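Local structure of copper induced nitroreductase D (Lactococcus lactis, 2WQF) at the interface of chains A and B. The protein acts as a copper-induced, FMN-dependent nitroreductase that takes part in the defence of the cell against oxidative stress. Numbering follows the deposited sequence. Chains: chain A/B, Copper induced nitroreductase D.

Contact 1: the interface of chains A and B. Residues chain A 127-128, 130-131, 174; chain B 124, 127-128.
Where helix 121-143 of one chain meets its symmetry mate, the carboxylate of A:Glu127 meets the side-chain amide of B:Gln128. B:Gln128 NE2 donates to A:Glu127 OE2 at 2.8 Å; this oxygen lies in the amide plane, while the nitrogen approaches from above the carboxylate plane, 45° out of it. The same OE2 takes A:Arg174 NE on its syn lone pair, and A:Arg174 NH2 forms a salt bridge with A:Glu127 OE1 at 2.9 Å, a side-on grip that holds the carboxylate against turning. Glutamate suits this place because its CG, anti to the backbone N (chi1 -155°), and a bend at chi2 turn the acid toward the arginine. An alanine here would probably leave the guanidinium of A:Arg174 without its counter-charge and B:Gln128 NE2 without its acceptor across the interface. This polar cluster is the close-packed part, and B:Gln128 CG lies 3.3 Å from A:Glu127 O. Ordinary carbon packing surrounds it: A:Gly131, lacking a side chain, lets B:Gln128 CB come up to its CA, and B:Val124 CG1 lies 3.7 Å from A:Glu127 CD. The looser side is watery: one water lies over a guanidinium face of A:Arg174 and joins A:Arg174 O, at 2.7 Å, to B:Gln128 NE2.

Contact 2: the interface of chains A and B. Residues chain A 10, 131, 135, 138; chain B 36-38, 132.
The guanidinium of A:Arg10 lies with one face against the ring of B:Pro38, whose CG sits over its centre, 3.6 Å from A:Arg10 CZ. At its edge, in plane, are the carbonyl oxygen of B:Phe36, a water and CE2 of A:Trp138. The indole of A:Trp138 has A:Arg10 NH1 over one face, offset toward the rim, so the two flat groups of chain A meet edge to face. Proline suits this place: its compact, rigid ring offers CB, CG and CD to the flat cation without a polar group to compete for its N-H bonds. The bond seen at the guanidinium goes to water: A:Arg10 NE meets one at 2.8 Å, almost straight (168° at H), and that water is 2.6 Å from B:Phe36 O; a second water joins the same carbonyl to A:Arg10 O. No direct polar bond crosses this patch. Bends at chi2 and chi3 of A:Arg10 bring its head back over the proline. Toward helix 121-143, B:Pro38 CG also touches A:Val135 CG1, which packs tightly on B:Ile132 CD1 at 3.4 Å. These branched side chains pack against each other, and A:Gly131, lacking a side chain, probably allows B:Ile132 CG1 its approach to 3.4 Å from A:Gly131 O. Since A:Arg10 is an FMN-binding residue, this packing ties the cofactor pocket of one chain to the neighbouring subunit and is likely to steady the arginine there.

Contact 3: the interface of chains A and B. Residues chain A 31, 34-35; chain B 194, 197-198.
One water is gripped by both chains: it lies at the guanidinium edge of B:Arg197, 2.8 Å from NH2 and slightly farther from NH1, and meets the backbone carbonyl A:Arg35 O at 2.7 Å. Arginine suits the spot because two nitrogens can point in one plane at the same small partner. A:Arg35 O belongs to the last residue of helix 23-35, and the cation near this C-terminal end may offset the negative end of the helix dipole. The central ring of B:Phe198, flat and apolar, is covered on both faces. A:Lys31 CG sits over one face, 3.8 Å from the ring centroid, in a CH-pi contact, while B:Arg197 CG covers the opposite face toward the rim. At the ring edge stands A:Val34, whose CB is 3.8 Å from B:Phe198 CE1 in a tip-to-tip approach. Lysine serves twice: its extended chain (chi2 177°) carries CG over the aromatic face and NZ onward past it to a water shared with B:Asp194 OD2. The other oxygen, B:Asp194 OD1, forms a long salt bridge with A:Arg35 NH1 at 3.7 Å, the guanidinium and carboxylate planes standing 87° apart. A water also bridges this pair, so the attraction is probably modest, though it may offset repulsion between A:Arg35 NH1 and B:Arg197 NH2, 4.6 Å apart. That water lies 2.7 Å from B:Asp194 OD1 and 3.1 Å from A:Arg35 NH1.

Contact 1: the interface of chains A and B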
# COMPACT_ATOMS: atom_id res chain seq x y z
N GLU A 127 7.40 -4.77 1.56
CA GLU A 127 6.10 -5.17 2.12
C GLU A 127 5.05 -4.07 1.88
O GLU A 127 3.93 -4.33 1.42
CB GLU A 127 6.25 -5.48 3.62
CG GLU A 127 5.23 -6.42 4.16
CD GLU A 127 5.35 -7.81 3.56
OE1 GLU A 127 6.12 -8.65 4.03
OE2 GLU A 127 4.63 -8.06 2.61
N GLN A 128 5.45 -2.83 2.14
CA GLN A 128 4.59 -1.68 1.87
C GLN A 128 4.23 -1.65 0.38
O GLN A 128 3.06 -1.42 0.01
CB GLN A 128 5.26 -0.38 2.32
CG GLN A 128 5.41 -0.31 3.84
CD GLN A 128 6.17 0.89 4.33
OE1 GLN A 128 6.71 1.67 3.54
NE2 GLN A 128 6.26 1.03 5.64
N SER A 130 4.01 -4.13 -1.67
CA SER A 130 3.06 -5.18 -1.97
C SER A 130 1.63 -4.71 -1.67
O SER A 130 0.70 -4.90 -2.47
CB SER A 130 3.37 -6.46 -1.20
OG SER A 130 2.54 -7.50 -1.69
N GLY A 131 1.47 -4.04 -0.53
CA GLY A 131 0.16 -3.48 -0.20
C GLY A 131 -0.28 -2.45 -1.24
O GLY A 131 -1.42 -2.48 -1.71
N ARG A 174 2.85 -12.97 -1.54
CA ARG A 174 2.30 -12.11 -0.48
C ARG A 174 0.77 -12.07 -0.36
O ARG A 174 0.25 -11.78 0.71
CB ARG A 174 2.77 -10.66 -0.66
CG ARG A 174 4.24 -10.48 -0.87
CD ARG A 174 5.09 -11.19 0.15
NE ARG A 174 4.89 -10.77 1.53
CZ ARG A 174 4.69 -11.60 2.56
NH1 ARG A 174 4.50 -12.91 2.39
NH2 ARG A 174 4.64 -11.13 3.80
N VAL B 124 2.70 -7.75 9.47
CA VAL B 124 2.87 -7.68 8.02
C VAL B 124 1.75 -6.88 7.37
O VAL B 124 1.99 -5.97 6.57
CB VAL B 124 2.93 -9.11 7.41
CG1 VAL B 124 2.81 -9.08 5.88
CG2 VAL B 124 4.24 -9.80 7.81
N GLU B 127 2.03 -3.19 8.10
CA GLU B 127 3.04 -2.56 7.26
C GLU B 127 2.49 -2.30 5.85
O GLU B 127 2.62 -1.20 5.29
CB GLU B 127 4.30 -3.44 7.20
CG GLU B 127 5.56 -2.70 6.90
CD GLU B 127 5.93 -1.72 8.01
OE1 GLU B 127 6.59 -2.08 8.99
OE2 GLU B 127 5.58 -0.57 7.86
N GLN B 128 1.81 -3.31 5.30
CA GLN B 128 1.14 -3.16 4.01
C GLN B 128 0.12 -2.02 4.08
O GLN B 128 0.03 -1.19 3.16
CB GLN B 128 0.50 -4.49 3.58
CG GLN B 128 1.54 -5.56 3.29
CD GLN B 128 0.96 -6.91 2.99
OE1 GLN B 128 -0.25 -7.12 3.08
NE2 GLN B 128 1.82 -7.85 2.64
O HOH W 1 1.16 -10.70 2.98

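Contact 2: the interface of chains A and B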
# COMPACT_ATOMS: atom_id res chain seq x y z
N ARG A 10 -14.21 0.76 -4.35
CA ARG A 10 -13.48 -0.49 -4.15
C ARG A 10 -13.95 -1.11 -2.84
O ARG A 10 -13.89 -0.46 -1.78
CB ARG A 10 -11.97 -0.27 -4.08
CG ARG A 10 -11.18 -1.56 -3.89
CD ARG A 10 -10.01 -1.41 -2.96
NE ARG A 10 -10.46 -0.85 -1.71
CZ ARG A 10 -11.10 -1.52 -0.74
NH1 ARG A 10 -11.26 -2.84 -0.79
NH2 ARG A 10 -11.53 -0.85 0.32
N GLY A 131 1.47 -4.04 -0.53
CA GLY A 131 0.16 -3.48 -0.20
C GLY A 131 -0.28 -2.45 -1.24
O GLY A 131 -1.42 -2.48 -1.71
N VAL A 135 -3.71 -2.89 -3.68
CA VAL A 135 -4.91 -2.04 -3.59
C VAL A 135 -5.10 -1.22 -4.85
O VAL A 135 -6.23 -0.94 -5.24
CB VAL A 135 -4.99 -1.14 -2.32
CG1 VAL A 135 -4.92 -1.99 -1.08
CG2 VAL A 135 -3.88 -0.07 -2.31
N TRP A 138 -6.72 -3.61 -7.18
CA TRP A 138 -8.07 -3.87 -6.66
C TRP A 138 -9.01 -2.73 -7.04
O TRP A 138 -10.13 -2.95 -7.51
CB TRP A 138 -7.95 -4.01 -5.14
CG TRP A 138 -9.09 -4.62 -4.38
CD1 TRP A 138 -10.36 -4.85 -4.82
CD2 TRP A 138 -9.05 -5.02 -3.01
NE1 TRP A 138 -11.11 -5.43 -3.79
CE2 TRP A 138 -10.31 -5.53 -2.68
CE3 TRP A 138 -8.04 -5.03 -2.03
CZ2 TRP A 138 -10.60 -6.02 -1.41
CZ3 TRP A 138 -8.33 -5.51 -0.77
CH2 TRP A 138 -9.60 -6.01 -0.48
N PHE B 36 -11.20 5.51 3.26
CA PHE B 36 -11.62 4.54 2.25
C PHE B 36 -10.55 3.57 1.81
O PHE B 36 -10.74 2.86 0.83
CB PHE B 36 -12.23 5.27 1.07
CG PHE B 36 -13.44 6.08 1.45
CD1 PHE B 36 -14.50 5.49 2.13
CD2 PHE B 36 -13.50 7.43 1.16
CE1 PHE B 36 -15.61 6.22 2.48
CE2 PHE B 36 -14.60 8.17 1.51
CZ PHE B 36 -15.66 7.57 2.19
N SER B 37 -9.46 3.51 2.57
CA SER B 37 -8.41 2.51 2.34
C SER B 37 -8.73 1.22 3.10
O SER B 37 -9.12 1.26 4.28
CB SER B 37 -7.07 3.04 2.83
OG SER B 37 -6.61 4.13 2.06
N PRO B 38 -8.54 0.07 2.46
CA PRO B 38 -8.75 -1.21 3.15
C PRO B 38 -7.58 -1.57 4.08
O PRO B 38 -6.42 -1.22 3.82
CB PRO B 38 -8.82 -2.19 2.01
CG PRO B 38 -7.90 -1.62 0.97
CD PRO B 38 -8.06 -0.11 1.08
N ILE B 132 -0.41 1.38 1.87
CA ILE B 132 -1.71 1.62 1.25
C ILE B 132 -2.20 3.04 1.55
O ILE B 132 -2.53 3.81 0.63
CB ILE B 132 -2.72 0.57 1.74
CG1 ILE B 132 -2.40 -0.80 1.10
CG2 ILE B 132 -4.16 0.97 1.43
CD1 ILE B 132 -3.11 -1.96 1.80
O HOH W 2 -10.15 1.93 -1.56
O HOH W 3 -13.36 1.53 0.10

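Contact 3: the interface of chains A and B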
# COMPACT_ATOMS: atom_id res chain seq x y z
N LYS A 31 -1.92 -4.36 -15.34
CA LYS A 31 -0.54 -4.00 -15.60
C LYS A 31 -0.33 -2.50 -15.35
O LYS A 31 0.65 -2.10 -14.74
CB LYS A 31 -0.14 -4.35 -17.02
CG LYS A 31 -0.00 -5.85 -17.28
CD LYS A 31 0.33 -6.06 -18.78
CE LYS A 31 0.58 -7.49 -19.13
NZ LYS A 31 0.73 -7.67 -20.60
N VAL A 34 -0.18 -1.55 -11.58
CA VAL A 34 1.13 -1.88 -11.00
C VAL A 34 2.22 -0.93 -11.53
O VAL A 34 3.03 -0.39 -10.76
CB VAL A 34 1.50 -3.33 -11.33
CG1 VAL A 34 2.91 -3.62 -10.85
CG2 VAL A 34 0.49 -4.27 -10.69
N ARG A 35 2.19 -0.67 -12.83
CA ARG A 35 3.21 0.17 -13.49
C ARG A 35 3.31 1.54 -12.83
O ARG A 35 4.41 2.07 -12.58
CB ARG A 35 2.84 0.34 -14.97
CG ARG A 35 3.80 1.17 -15.77
CD ARG A 35 3.31 1.37 -17.19
NE ARG A 35 4.37 1.87 -18.07
CZ ARG A 35 5.31 1.10 -18.64
NH1 ARG A 35 5.30 -0.21 -18.48
NH2 ARG A 35 6.24 1.64 -19.38
N ASP B 194 7.69 -5.31 -18.95
CA ASP B 194 6.50 -6.08 -18.53
C ASP B 194 6.81 -7.59 -18.43
O ASP B 194 6.32 -8.28 -17.53
CB ASP B 194 5.35 -5.96 -19.55
CG ASP B 194 4.62 -4.65 -19.51
OD1 ASP B 194 4.81 -3.84 -18.57
OD2 ASP B 194 3.82 -4.43 -20.45
N ARG B 197 7.94 -8.94 -15.01
CA ARG B 197 7.15 -8.86 -13.78
C ARG B 197 5.69 -9.29 -13.89
O ARG B 197 5.05 -9.38 -12.88
CB ARG B 197 7.23 -7.47 -13.14
CG ARG B 197 6.71 -6.32 -13.99
CD ARG B 197 6.58 -5.07 -13.12
NE ARG B 197 6.46 -3.85 -13.93
CZ ARG B 197 6.49 -2.61 -13.45
NH1 ARG B 197 6.51 -2.42 -12.15
NH2 ARG B 197 6.42 -1.56 -14.26
N PHE B 198 5.21 -9.59 -15.10
CA PHE B 198 3.85 -10.07 -15.30
C PHE B 198 3.83 -11.35 -16.09
O PHE B 198 4.37 -11.43 -17.19
CB PHE B 198 2.99 -9.05 -16.07
CG PHE B 198 2.97 -7.66 -15.47
CD1 PHE B 198 2.39 -7.41 -14.27
CD2 PHE B 198 3.50 -6.59 -16.17
CE1 PHE B 198 2.36 -6.14 -13.75
CE2 PHE B 198 3.46 -5.31 -15.66
CZ PHE B 198 2.89 -5.09 -14.45
O HOH W 4 6.61 0.52 -12.39
O HOH W 5 3.01 -2.04 -17.62
O HOH W 6 2.95 -6.35 -21.89

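Contacts 1 and 2 are neighbours, their C-alpha centres about 12 Å apart, and both draw on helix 121-143 of the two chains, with A:Gly131 common to them. Contact 3 lies about 17 Å from contact 1 and 18 Å from contact 2, and joins helix 23-35 of chain A to the C-terminal segment of chain B. The residues just after helix 23-35 return, from the other chain, in contact 2. Two-fold symmetry repeats every contact, so central helix packing and peripheral arm contacts together suggest an intertwined dimer, as is typical of nitroreductases, with the FMN site close to the interface.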